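Long-range contacts in cyclopropane-fatty-acyl-phospholipid synthase 1 (Mycobacterium tuberculosis, PDB 1KPH), which converts a distal double bond of an alpha mycolic acid into a cyclopropane ring, using the methylene group that S-adenosyl-L-methionine supplies: residues A[33-38]-A[226-231]; A[129-134]-A[157-162]; A[166-171]-A[281-286]. One frame throughout, in Å; residues are numbered along the deposited sequence.

Contact 1 (A[33-38]-A[226-231]); sequences YSCAYF and QSLQPH. With 10A (didecyl-dimethyl-ammonium), chain G; SAH (S-adenosyl-L-homocysteine), chain F; CO3 (carbonate ion), chain E.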
loop_
_atom_site.group_PDB
_atom_site.type_symbol
_atom_site.label_atom_id
_atom_site.label_comp_id
_atom_site.label_asym_id
_atom_site.label_seq_id
_atom_site.Cartn_x
_atom_site.Cartn_y
_atom_site.Cartn_z
ATOM N N TYR A 33 2.195 4.890 -4.184
ATOM C CA TYR A 33 0.943 4.356 -4.714
ATOM C C TYR A 33 0.056 3.869 -3.569
ATOM O O TYR A 33 -0.172 2.672 -3.403
ATOM C CB TYR A 33 1.292 3.217 -5.682
ATOM C CG TYR A 33 0.217 2.793 -6.664
ATOM C CD1 TYR A 33 -0.953 3.533 -6.833
ATOM C CD2 TYR A 33 0.388 1.647 -7.442
ATOM C CE1 TYR A 33 -1.930 3.139 -7.757
ATOM C CE2 TYR A 33 -0.580 1.246 -8.365
ATOM C CZ TYR A 33 -1.735 1.996 -8.517
ATOM O OH TYR A 33 -2.693 1.597 -9.426
ATOM N N SER A 34 -0.434 4.823 -2.785
ATOM C CA SER A 34 -1.287 4.554 -1.637
ATOM C C SER A 34 -1.892 5.880 -1.173
ATOM O O SER A 34 -1.494 6.942 -1.648
ATOM C CB SER A 34 -0.470 3.911 -0.512
ATOM O OG SER A 34 0.728 4.637 -0.256
ATOM N N CYS A 35 -2.847 5.813 -0.249
ATOM C CA CYS A 35 -3.521 7.004 0.259
ATOM C C CYS A 35 -2.595 8.056 0.861
ATOM O O CYS A 35 -1.822 7.768 1.777
ATOM C CB CYS A 35 -4.561 6.609 1.311
ATOM S SG CYS A 35 -5.606 7.982 1.872
ATOM N N ALA A 36 -2.690 9.280 0.347
ATOM C CA ALA A 36 -1.875 10.379 0.854
ATOM C C ALA A 36 -2.538 10.961 2.110
ATOM O O ALA A 36 -3.688 10.644 2.415
ATOM C CB ALA A 36 -1.721 11.463 -0.219
ATOM N N TYR A 37 -1.807 11.804 2.833
ATOM C CA TYR A 37 -2.323 12.416 4.054
ATOM C C TYR A 37 -2.268 13.939 3.971
ATOM O O TYR A 37 -1.207 14.536 4.131
ATOM C CB TYR A 37 -1.505 11.930 5.258
ATOM C CG TYR A 37 -1.936 12.512 6.584
ATOM C CD1 TYR A 37 -3.288 12.648 6.903
ATOM C CD2 TYR A 37 -0.993 12.895 7.537
ATOM C CE1 TYR A 37 -3.692 13.150 8.142
ATOM C CE2 TYR A 37 -1.385 13.400 8.782
ATOM C CZ TYR A 37 -2.734 13.521 9.076
ATOM O OH TYR A 37 -3.131 13.998 10.308
ATOM N N PHE A 38 -3.410 14.569 3.718
ATOM C CA PHE A 38 -3.439 16.022 3.618
ATOM C C PHE A 38 -3.544 16.669 4.998
ATOM O O PHE A 38 -4.579 17.215 5.376
ATOM C CB PHE A 38 -4.589 16.461 2.702
ATOM C CG PHE A 38 -4.459 15.944 1.291
ATOM C CD1 PHE A 38 -4.849 14.645 0.971
ATOM C CD2 PHE A 38 -3.897 16.735 0.295
ATOM C CE1 PHE A 38 -4.680 14.143 -0.320
ATOM C CE2 PHE A 38 -3.723 16.239 -1.003
ATOM C CZ PHE A 38 -4.117 14.941 -1.306
ATOM N N GLN A 226 -6.057 4.368 12.922
ATOM C CA GLN A 226 -6.324 5.701 12.397
ATOM C C GLN A 226 -6.866 5.624 10.979
ATOM O O GLN A 226 -6.265 4.993 10.106
ATOM C CB GLN A 226 -5.047 6.536 12.412
ATOM C CG GLN A 226 -5.229 7.946 11.868
ATOM C CD GLN A 226 -3.983 8.793 12.021
ATOM O OE1 GLN A 226 -2.941 8.313 12.470
ATOM N NE2 GLN A 226 -4.081 10.064 11.641
ATOM N N SER A 227 -8.003 6.267 10.749
ATOM C CA SER A 227 -8.620 6.256 9.430
ATOM C C SER A 227 -8.211 7.466 8.597
ATOM O O SER A 227 -8.146 8.583 9.109
ATOM C CB SER A 227 -10.146 6.228 9.566
ATOM O OG SER A 227 -10.774 6.313 8.300
ATOM N N LEU A 228 -7.946 7.233 7.313
ATOM C CA LEU A 228 -7.569 8.300 6.386
ATOM C C LEU A 228 -8.601 8.358 5.258
ATOM O O LEU A 228 -8.339 8.901 4.183
ATOM C CB LEU A 228 -6.184 8.025 5.790
ATOM C CG LEU A 228 -4.996 7.879 6.740
ATOM C CD1 LEU A 228 -3.712 7.807 5.917
ATOM C CD2 LEU A 228 -4.946 9.057 7.700
ATOM N N GLN A 229 -9.776 7.801 5.529
ATOM C CA GLN A 229 -10.875 7.718 4.570
ATOM C C GLN A 229 -11.084 8.910 3.629
ATOM O O GLN A 229 -11.016 8.755 2.409
ATOM C CB GLN A 229 -12.177 7.408 5.318
ATOM C CG GLN A 229 -13.356 7.067 4.424
ATOM C CD GLN A 229 -14.567 6.624 5.223
ATOM O OE1 GLN A 229 -15.055 7.357 6.083
ATOM N NE2 GLN A 229 -15.057 5.418 4.945
ATOM N N PRO A 230 -11.341 10.111 4.173
ATOM C CA PRO A 230 -11.549 11.263 3.286
ATOM C C PRO A 230 -10.337 11.630 2.446
ATOM O O PRO A 230 -10.472 12.173 1.346
ATOM C CB PRO A 230 -11.936 12.376 4.254
ATOM C CG PRO A 230 -11.140 12.029 5.476
ATOM C CD PRO A 230 -11.371 10.529 5.586
ATOM N N HIS A 231 -9.149 11.339 2.963
ATOM C CA HIS A 231 -7.927 11.654 2.242
ATOM C C HIS A 231 -7.764 10.839 0.963
ATOM O O HIS A 231 -7.107 11.288 0.024
ATOM C CB HIS A 231 -6.713 11.429 3.141
ATOM C CG HIS A 231 -6.672 12.328 4.336
ATOM N ND1 HIS A 231 -6.320 13.658 4.255
ATOM C CD2 HIS A 231 -6.962 12.095 5.637
ATOM C CE1 HIS A 231 -6.392 14.204 5.456
ATOM N NE2 HIS A 231 -6.779 13.277 6.313
HETATM C C1 10A G . -13.178 -6.360 -3.047
HETATM C C2 10A G . -11.866 -6.697 -3.765
HETATM C C3 10A G . -10.793 -5.660 -3.415
HETATM C C4 10A G . -9.426 -5.863 -4.084
HETATM C C5 10A G . -8.515 -4.723 -3.606
HETATM C C6 10A G . -7.104 -4.697 -4.214
HETATM C C7 10A G . -6.437 -3.450 -3.613
HETATM C C8 10A G . -5.061 -3.107 -4.189
HETATM C C9 10A G . -4.582 -1.798 -3.523
HETATM C C10 10A G . -3.314 -1.290 -4.209
HETATM N N1 10A G . -2.724 0.102 -3.924
HETATM C C11 10A G . -1.548 0.258 -4.866
HETATM C C12 10A G . -2.172 0.191 -2.524
HETATM C C13 10A G . -3.676 1.299 -4.076
HETATM C C14 10A G . -4.463 1.591 -5.392
HETATM C C15 10A G . -5.635 2.597 -5.288
HETATM C C16 10A G . -6.839 2.258 -4.378
HETATM C C17 10A G . -7.647 1.034 -4.851
HETATM C C18 10A G . -8.855 0.731 -3.955
HETATM C C19 10A G . -9.621 -0.489 -4.487
HETATM C C20 10A G . -10.855 -0.740 -3.605
HETATM C C21 10A G . -11.679 -1.924 -4.117
HETATM C C22 10A G . -12.898 -2.096 -3.210
HETATM N N SAH F . 3.918 0.439 -0.224
HETATM C CA SAH F . 4.099 1.118 -1.507
HETATM C CB SAH F . 3.496 0.301 -2.669
HETATM C CG SAH F . 2.055 -0.236 -2.526
HETATM C C SAH F . 3.466 2.521 -1.485
HETATM O OXT SAH F . 3.691 3.289 -2.438
HETATM C "C5'" SAH F . 1.489 -2.865 -3.345
HETATM C "C4'" SAH F . 2.907 -3.374 -3.121
HETATM O "O4'" SAH F . 2.962 -4.539 -2.254
HETATM C "C3'" SAH F . 3.613 -3.767 -4.417
HETATM O "O3'" SAH F . 4.969 -3.246 -4.391
HETATM C "C2'" SAH F . 3.579 -5.275 -4.397
HETATM O "O2'" SAH F . 4.623 -5.854 -5.183
HETATM C "C1'" SAH F . 3.702 -5.578 -2.942
HETATM N N9 SAH F . 3.214 -6.910 -2.574
HETATM C C8 SAH F . 2.034 -7.534 -2.840
HETATM N N7 SAH F . 1.883 -8.733 -2.371
HETATM C C5 SAH F . 3.097 -8.938 -1.714
HETATM C C6 SAH F . 3.692 -10.113 -0.905
HETATM N N6 SAH F . 3.032 -11.262 -0.688
HETATM N N1 SAH F . 4.957 -9.935 -0.400
HETATM C C2 SAH F . 5.614 -8.765 -0.626
HETATM N N3 SAH F . 5.197 -7.673 -1.313
HETATM C C4 SAH F . 3.921 -7.832 -1.833
HETATM C C CO3 E . -3.707 2.090 0.566
HETATM O O1 CO3 E . -3.553 3.479 1.110
HETATM O O2 CO3 E . -4.060 1.902 -0.730
HETATM O O3 CO3 E . -3.495 1.013 1.378
#
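The imidazole of H231 takes the edge of the Y37 ring against one face in a T-shaped (edge-to-face) pair, with centroids 5.0 Å apart and planes at 73°. This joins the cofactor-binding loop of a Rossmann-like methyltransferase fold to the start of helix 229-245. CD1 of Y37 sits above the imidazole, offset toward its rim, and CE1 of Y37 lies 3.6 Å from H231 NE2. The two side chains run alongside each other in the same direction. With CG anti to the carbonyl carbon (chi1 -64°), the imidazole of H231 is carried in between Y37 and F38. F38 passes it in the opposite sense, and ND1 of H231 comes in at the edge of the phenyl ring, 3.6 Å from F38 CB. The same Y37 CD1 also meets the L228 methyl CD2 at 4.0 Å.

C35 packs beside them: its SG, anti to the backbone N (chi1 -173°), lies 4.0 Å from L228 CB and against the CB of H231. Beyond the contact, Y232 and V280 also touch this cysteine, while A36 and F38 pack on helix 45-57.

The other end of the loop faces the ligands. Y33 N donates a nearly straight bond of 2.8 Å to OXT of S-adenosyl-L-homocysteine, and its ring has C11 of didecyl-dimethyl-ammonium over the centre of one face; Y33 OH is hydrogen-bonded to H15 and Y265. C35 N gives a 2.8 Å hydrogen bond to O1 of the carbonate, probably from the crystallisation liquor, so one short loop borders S-adenosyl-L-homocysteine, the lipid-like ligand and the anion while its far end rests on H231. Between these two ends, the carbonyl O of A36 is buried against H231 CB, 3.2 Å away, with no clear hydrogen-bonding partner in the model.

Contact 2 (A[129-134]-A[157-162]); sequences PVDRIV and LLPADG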
loop_
_atom_site.group_PDB
_atom_site.type_symbol
_atom_site.label_atom_id
_atom_site.label_comp_id
_atom_site.label_asym_id
_atom_site.label_seq_id
_atom_site.Cartn_x
_atom_site.Cartn_y
_atom_site.Cartn_z
ATOM N N PRO A 129 15.298 -11.536 11.002
ATOM C CA PRO A 129 14.957 -10.601 12.080
ATOM C C PRO A 129 15.127 -9.140 11.683
ATOM O O PRO A 129 16.117 -8.770 11.052
ATOM C CB PRO A 129 15.918 -10.994 13.203
ATOM C CG PRO A 129 16.207 -12.439 12.929
ATOM C CD PRO A 129 16.370 -12.450 11.426
ATOM N N VAL A 130 14.149 -8.322 12.056
ATOM C CA VAL A 130 14.175 -6.889 11.779
ATOM C C VAL A 130 13.708 -6.182 13.046
ATOM O O VAL A 130 13.066 -6.794 13.899
ATOM C CB VAL A 130 13.240 -6.508 10.601
ATOM C CG1 VAL A 130 13.679 -7.237 9.341
ATOM C CG2 VAL A 130 11.791 -6.845 10.942
ATOM N N ASP A 131 14.032 -4.902 13.175
ATOM C CA ASP A 131 13.640 -4.148 14.361
ATOM C C ASP A 131 12.215 -3.620 14.285
ATOM O O ASP A 131 11.484 -3.651 15.276
ATOM C CB ASP A 131 14.608 -2.986 14.586
ATOM C CG ASP A 131 16.030 -3.456 14.843
ATOM O OD1 ASP A 131 16.252 -4.136 15.866
ATOM O OD2 ASP A 131 16.920 -3.155 14.023
ATOM N N ARG A 132 11.824 -3.134 13.111
ATOM C CA ARG A 132 10.482 -2.593 12.923
ATOM C C ARG A 132 9.921 -2.983 11.565
ATOM O O ARG A 132 10.666 -3.340 10.652
ATOM C CB ARG A 132 10.507 -1.066 13.053
ATOM C CG ARG A 132 10.903 -0.558 14.439
ATOM C CD ARG A 132 9.848 -0.899 15.481
ATOM N NE ARG A 132 10.147 -0.323 16.789
ATOM C CZ ARG A 132 11.031 -0.824 17.648
ATOM N NH1 ARG A 132 11.709 -1.923 17.343
ATOM N NH2 ARG A 132 11.242 -0.219 18.813
ATOM N N ILE A 133 8.601 -2.923 11.433
ATOM C CA ILE A 133 7.968 -3.270 10.174
ATOM C C ILE A 133 6.935 -2.242 9.737
ATOM O O ILE A 133 6.188 -1.695 10.555
ATOM C CB ILE A 133 7.241 -4.631 10.252
ATOM C CG1 ILE A 133 8.221 -5.741 10.643
ATOM C CG2 ILE A 133 6.592 -4.939 8.903
ATOM C CD1 ILE A 133 7.571 -7.111 10.767
ATOM N N VAL A 134 6.895 -1.983 8.437
ATOM C CA VAL A 134 5.916 -1.065 7.882
ATOM C C VAL A 134 5.394 -1.725 6.617
ATOM O O VAL A 134 6.159 -2.318 5.859
ATOM C CB VAL A 134 6.539 0.322 7.536
ATOM C CG1 VAL A 134 7.635 0.167 6.497
ATOM C CG2 VAL A 134 5.452 1.270 7.032
ATOM N N LEU A 157 9.530 -12.199 13.469
ATOM C CA LEU A 157 10.694 -11.428 13.034
ATOM C C LEU A 157 11.004 -10.188 13.873
ATOM O O LEU A 157 12.125 -9.681 13.842
ATOM C CB LEU A 157 10.529 -11.017 11.567
ATOM C CG LEU A 157 10.298 -12.142 10.553
ATOM C CD1 LEU A 157 10.297 -11.563 9.151
ATOM C CD2 LEU A 157 11.384 -13.204 10.685
ATOM N N LEU A 158 10.020 -9.705 14.626
ATOM C CA LEU A 158 10.206 -8.511 15.448
ATOM C C LEU A 158 10.864 -8.767 16.797
ATOM O O LEU A 158 10.748 -9.856 17.361
ATOM C CB LEU A 158 8.861 -7.822 15.692
ATOM C CG LEU A 158 8.217 -7.030 14.554
ATOM C CD1 LEU A 158 6.792 -6.671 14.937
ATOM C CD2 LEU A 158 9.031 -5.779 14.275
ATOM N N PRO A 159 11.567 -7.755 17.332
ATOM C CA PRO A 159 12.241 -7.864 18.630
ATOM C C PRO A 159 11.166 -7.918 19.708
ATOM O O PRO A 159 9.976 -7.984 19.394
ATOM C CB PRO A 159 13.055 -6.573 18.712
ATOM C CG PRO A 159 13.258 -6.185 17.276
ATOM C CD PRO A 159 11.914 -6.485 16.673
ATOM N N ALA A 160 11.579 -7.876 20.970
ATOM C CA ALA A 160 10.632 -7.919 22.079
ATOM C C ALA A 160 9.765 -6.663 22.100
ATOM O O ALA A 160 8.566 -6.729 22.371
ATOM C CB ALA A 160 11.379 -8.064 23.405
ATOM N N ASP A 161 10.380 -5.520 21.807
ATOM C CA ASP A 161 9.670 -4.244 21.792
ATOM C C ASP A 161 9.247 -3.860 20.369
ATOM O O ASP A 161 8.875 -2.716 20.109
ATOM C CB ASP A 161 10.566 -3.145 22.367
ATOM C CG ASP A 161 11.825 -2.928 21.542
ATOM O OD1 ASP A 161 12.510 -1.904 21.749
ATOM O OD2 ASP A 161 12.130 -3.785 20.684
ATOM N N GLY A 162 9.304 -4.826 19.459
ATOM C CA GLY A 162 8.951 -4.577 18.072
ATOM C C GLY A 162 7.601 -3.928 17.825
ATOM O O GLY A 162 6.682 -4.032 18.639
#
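The carbonyl oxygen of D131 is met by three groups: NH1 of R132 donates to it over 2.7 Å, while P159 CD and the L158 methyl CD2 press on it at 3.2 and 3.4 Å. NH1 arrives from above the carbonyl plane, 54° out of it, yet the oxygen lies in the guanidinium plane. R132 reaches this position because its chain bends at chi2 (-67°), folding back to the carbonyl of the residue before it. Across the contact, D161 O lies over one face of the guanidinium. NH2 of R132 forms a long salt bridge of 3.6 Å with OD1 of D161, the carboxylate standing 80° from the guanidinium plane, and NE is held by L60 O.

Here strand 132-136 of the Rossmann-like sheet begins beside the turn that follows helix 147-157. V130 N donates to L157 O (3.0 Å), tying the approach to the strand to the last turn of the helix. P159 to G162 then make a type I beta turn that leads toward strand 163-171. Beside these polar groups, L158 crosses I133 at a slant, its CD2 3.7 Å from I133 CG1, and V130 packs loosely on L157 and L158. OD2 of D131 accepts a hydrogen bond from T67 N, at the start of strand 67-71, while its OD1 approaches the P159 ring.

The guanidinium therefore has carbonyl oxygens at its NE and NH1 donors, with a more distant carboxylate beside NH2. Its charge is probably balanced in part by D161, but its placement appears to depend more on the backbone oxygens than on that long ion pair.

Contact 3 (A[166-171]-A[281-286]); sequences LHTITG and NQFTCQ. With CO3 (carbonate ion), chain E.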
loop_
_atom_site.group_PDB
_atom_site.type_symbol
_atom_site.label_atom_id
_atom_site.label_comp_id
_atom_site.label_asym_id
_atom_site.label_seq_id
_atom_site.Cartn_x
_atom_site.Cartn_y
_atom_site.Cartn_z
ATOM N N LEU A 166 0.719 -1.367 10.088
ATOM C CA LEU A 166 0.049 -1.983 8.951
ATOM C C LEU A 166 -1.001 -1.010 8.444
ATOM O O LEU A 166 -1.947 -0.671 9.152
ATOM C CB LEU A 166 -0.619 -3.303 9.358
ATOM C CG LEU A 166 -1.417 -3.999 8.251
ATOM C CD1 LEU A 166 -0.473 -4.414 7.130
ATOM C CD2 LEU A 166 -2.140 -5.219 8.819
ATOM N N HIS A 167 -0.817 -0.569 7.207
ATOM C CA HIS A 167 -1.707 0.385 6.569
ATOM C C HIS A 167 -2.402 -0.339 5.427
ATOM O O HIS A 167 -1.757 -0.809 4.487
ATOM C CB HIS A 167 -0.862 1.579 6.089
ATOM C CG HIS A 167 -1.593 2.562 5.229
ATOM N ND1 HIS A 167 -1.411 3.924 5.351
ATOM C CD2 HIS A 167 -2.422 2.388 4.173
ATOM C CE1 HIS A 167 -2.095 4.544 4.405
ATOM N NE2 HIS A 167 -2.716 3.635 3.675
ATOM N N THR A 168 -3.726 -0.439 5.515
ATOM C CA THR A 168 -4.480 -1.149 4.493
ATOM C C THR A 168 -5.898 -0.647 4.311
ATOM O O THR A 168 -6.515 -0.124 5.234
ATOM C CB THR A 168 -4.581 -2.656 4.835
ATOM O OG1 THR A 168 -5.366 -3.331 3.842
ATOM C CG2 THR A 168 -5.248 -2.847 6.195
ATOM N N ILE A 169 -6.405 -0.815 3.099
ATOM C CA ILE A 169 -7.772 -0.450 2.785
ATOM C C ILE A 169 -8.627 -1.496 3.516
ATOM O O ILE A 169 -8.187 -2.632 3.716
ATOM C CB ILE A 169 -7.999 -0.553 1.262
ATOM C CG1 ILE A 169 -7.179 0.534 0.557
ATOM C CG2 ILE A 169 -9.481 -0.443 0.926
ATOM C CD1 ILE A 169 -6.921 0.258 -0.912
ATOM N N THR A 170 -9.824 -1.114 3.945
ATOM C CA THR A 170 -10.714 -2.050 4.628
ATOM C C THR A 170 -12.099 -1.936 4.012
ATOM O O THR A 170 -12.487 -0.868 3.538
ATOM C CB THR A 170 -10.783 -1.779 6.153
ATOM O OG1 THR A 170 -11.185 -0.426 6.398
ATOM C CG2 THR A 170 -9.424 -2.027 6.790
ATOM N N GLY A 171 -12.839 -3.039 3.999
ATOM C CA GLY A 171 -14.158 -3.010 3.397
ATOM C C GLY A 171 -15.271 -3.616 4.222
ATOM O O GLY A 171 -15.038 -4.435 5.113
ATOM N N ASN A 281 -7.119 2.253 6.782
ATOM C CA ASN A 281 -6.656 2.452 8.148
ATOM C C ASN A 281 -5.219 2.053 8.423
ATOM O O ASN A 281 -4.679 1.139 7.796
ATOM C CB ASN A 281 -7.554 1.663 9.109
ATOM C CG ASN A 281 -8.967 2.201 9.168
ATOM O OD1 ASN A 281 -9.258 3.122 9.928
ATOM N ND2 ASN A 281 -9.851 1.634 8.354
ATOM N N GLN A 282 -4.612 2.751 9.377
ATOM C CA GLN A 282 -3.255 2.448 9.807
ATOM C C GLN A 282 -3.380 1.799 11.184
ATOM O O GLN A 282 -3.895 2.413 12.116
ATOM C CB GLN A 282 -2.406 3.713 9.933
ATOM C CG GLN A 282 -2.233 4.504 8.658
ATOM C CD GLN A 282 -0.977 5.354 8.690
ATOM O OE1 GLN A 282 -0.579 5.849 9.745
ATOM N NE2 GLN A 282 -0.348 5.535 7.529
ATOM N N PHE A 283 -2.919 0.559 11.302
ATOM C CA PHE A 283 -2.983 -0.162 12.565
ATOM C C PHE A 283 -1.604 -0.214 13.209
ATOM O O PHE A 283 -0.652 -0.707 12.613
ATOM C CB PHE A 283 -3.464 -1.595 12.340
ATOM C CG PHE A 283 -4.846 -1.699 11.771
ATOM C CD1 PHE A 283 -5.937 -1.948 12.600
ATOM C CD2 PHE A 283 -5.059 -1.585 10.400
ATOM C CE1 PHE A 283 -7.224 -2.087 12.067
ATOM C CE2 PHE A 283 -6.336 -1.720 9.859
ATOM C CZ PHE A 283 -7.420 -1.974 10.694
ATOM N N THR A 284 -1.499 0.307 14.422
ATOM C CA THR A 284 -0.239 0.278 15.149
ATOM C C THR A 284 -0.238 -1.039 15.923
ATOM O O THR A 284 -0.924 -1.177 16.935
ATOM C CB THR A 284 -0.127 1.463 16.132
ATOM O OG1 THR A 284 -0.168 2.695 15.400
ATOM C CG2 THR A 284 1.180 1.396 16.915
ATOM N N CYS A 285 0.522 -2.008 15.428
ATOM C CA CYS A 285 0.596 -3.320 16.053
ATOM C C CYS A 285 1.808 -3.437 16.977
ATOM O O CYS A 285 2.949 -3.506 16.521
ATOM C CB CYS A 285 0.631 -4.386 14.963
ATOM S SG CYS A 285 -0.765 -4.251 13.810
ATOM N N GLN A 286 1.538 -3.458 18.280
ATOM C CA GLN A 286 2.578 -3.540 19.300
ATOM C C GLN A 286 2.819 -4.965 19.804
ATOM O O GLN A 286 1.883 -5.673 20.182
ATOM C CB GLN A 286 2.202 -2.648 20.486
ATOM C CG GLN A 286 3.243 -2.595 21.593
ATOM C CD GLN A 286 4.447 -1.770 21.209
ATOM O OE1 GLN A 286 4.315 -0.605 20.844
ATOM N NE2 GLN A 286 5.633 -2.368 21.293
HETATM C C CO3 E . -3.707 2.090 0.566
HETATM O O1 CO3 E . -3.553 3.479 1.110
HETATM O O2 CO3 E . -4.060 1.902 -0.730
HETATM O O3 CO3 E . -3.495 1.013 1.378
#
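L166, N281 and F283 bury the most surface here, and all three turn to one face of the antiparallel pair made by strands 163-171 and 278-286. L166 and F283 form a hydrogen-bonded pair, F283 N donating almost straight (176°) to L166 O over 2.7 Å. That same oxygen lies at the edge of the phenyl ring, in its plane, and the ring's CE2 reaches T168 CG2 at 4.0 Å. N281 pairs with T168 in the same hydrogen-bonded way, while its side chain, with CG anti to the carbonyl carbon (chi1 -67°), crosses that of T170 at about a right angle, and ND2 gives OG1 a weak bond.

The opposite face carries H167 and Q282, a non-hydrogen-bonded pair whose side chains nevertheless bond. Q282 NE2 donates to H167 ND1 over 2.9 Å in the imidazole plane. ND1 being the acceptor, NE2 of H167 is the donor to carbonate O1 at 2.7 Å; Q282, whose OE1 is hydrogen-bonded to K59, probably helps fix the ring's orientation toward the carbonate. On the face of L166 and F283, helix 208-217 covers both side chains through V211, and strand 221-227 continues the sheet beyond strand 278-286.

In the fold
All three contacts reach one mixed sheet of the Rossmann-like methyltransferase fold. Contact 2 lies where neighbouring strands 132-136 and 163-171 begin; contact 3 pairs strand 163-171 with antiparallel 278-286; contact 1 follows at outer strand 221-227. Centres of contacts 1 and 3 are about 11 Å apart, and the two touch where Q226 O meets Q282 N; both border the carbonate. Contacts 2 and 3 lie about 17 Å apart between centres, with G162 and Q286 touching. Along the chain, contact 2 is nested within contact 1 and precedes contact 3, whose segments alternate with those of contact 1. Contacts 1 and 3 thus join the ligand-binding loop to the sheet's C-terminal strand, while contact 2 stays among inner strands.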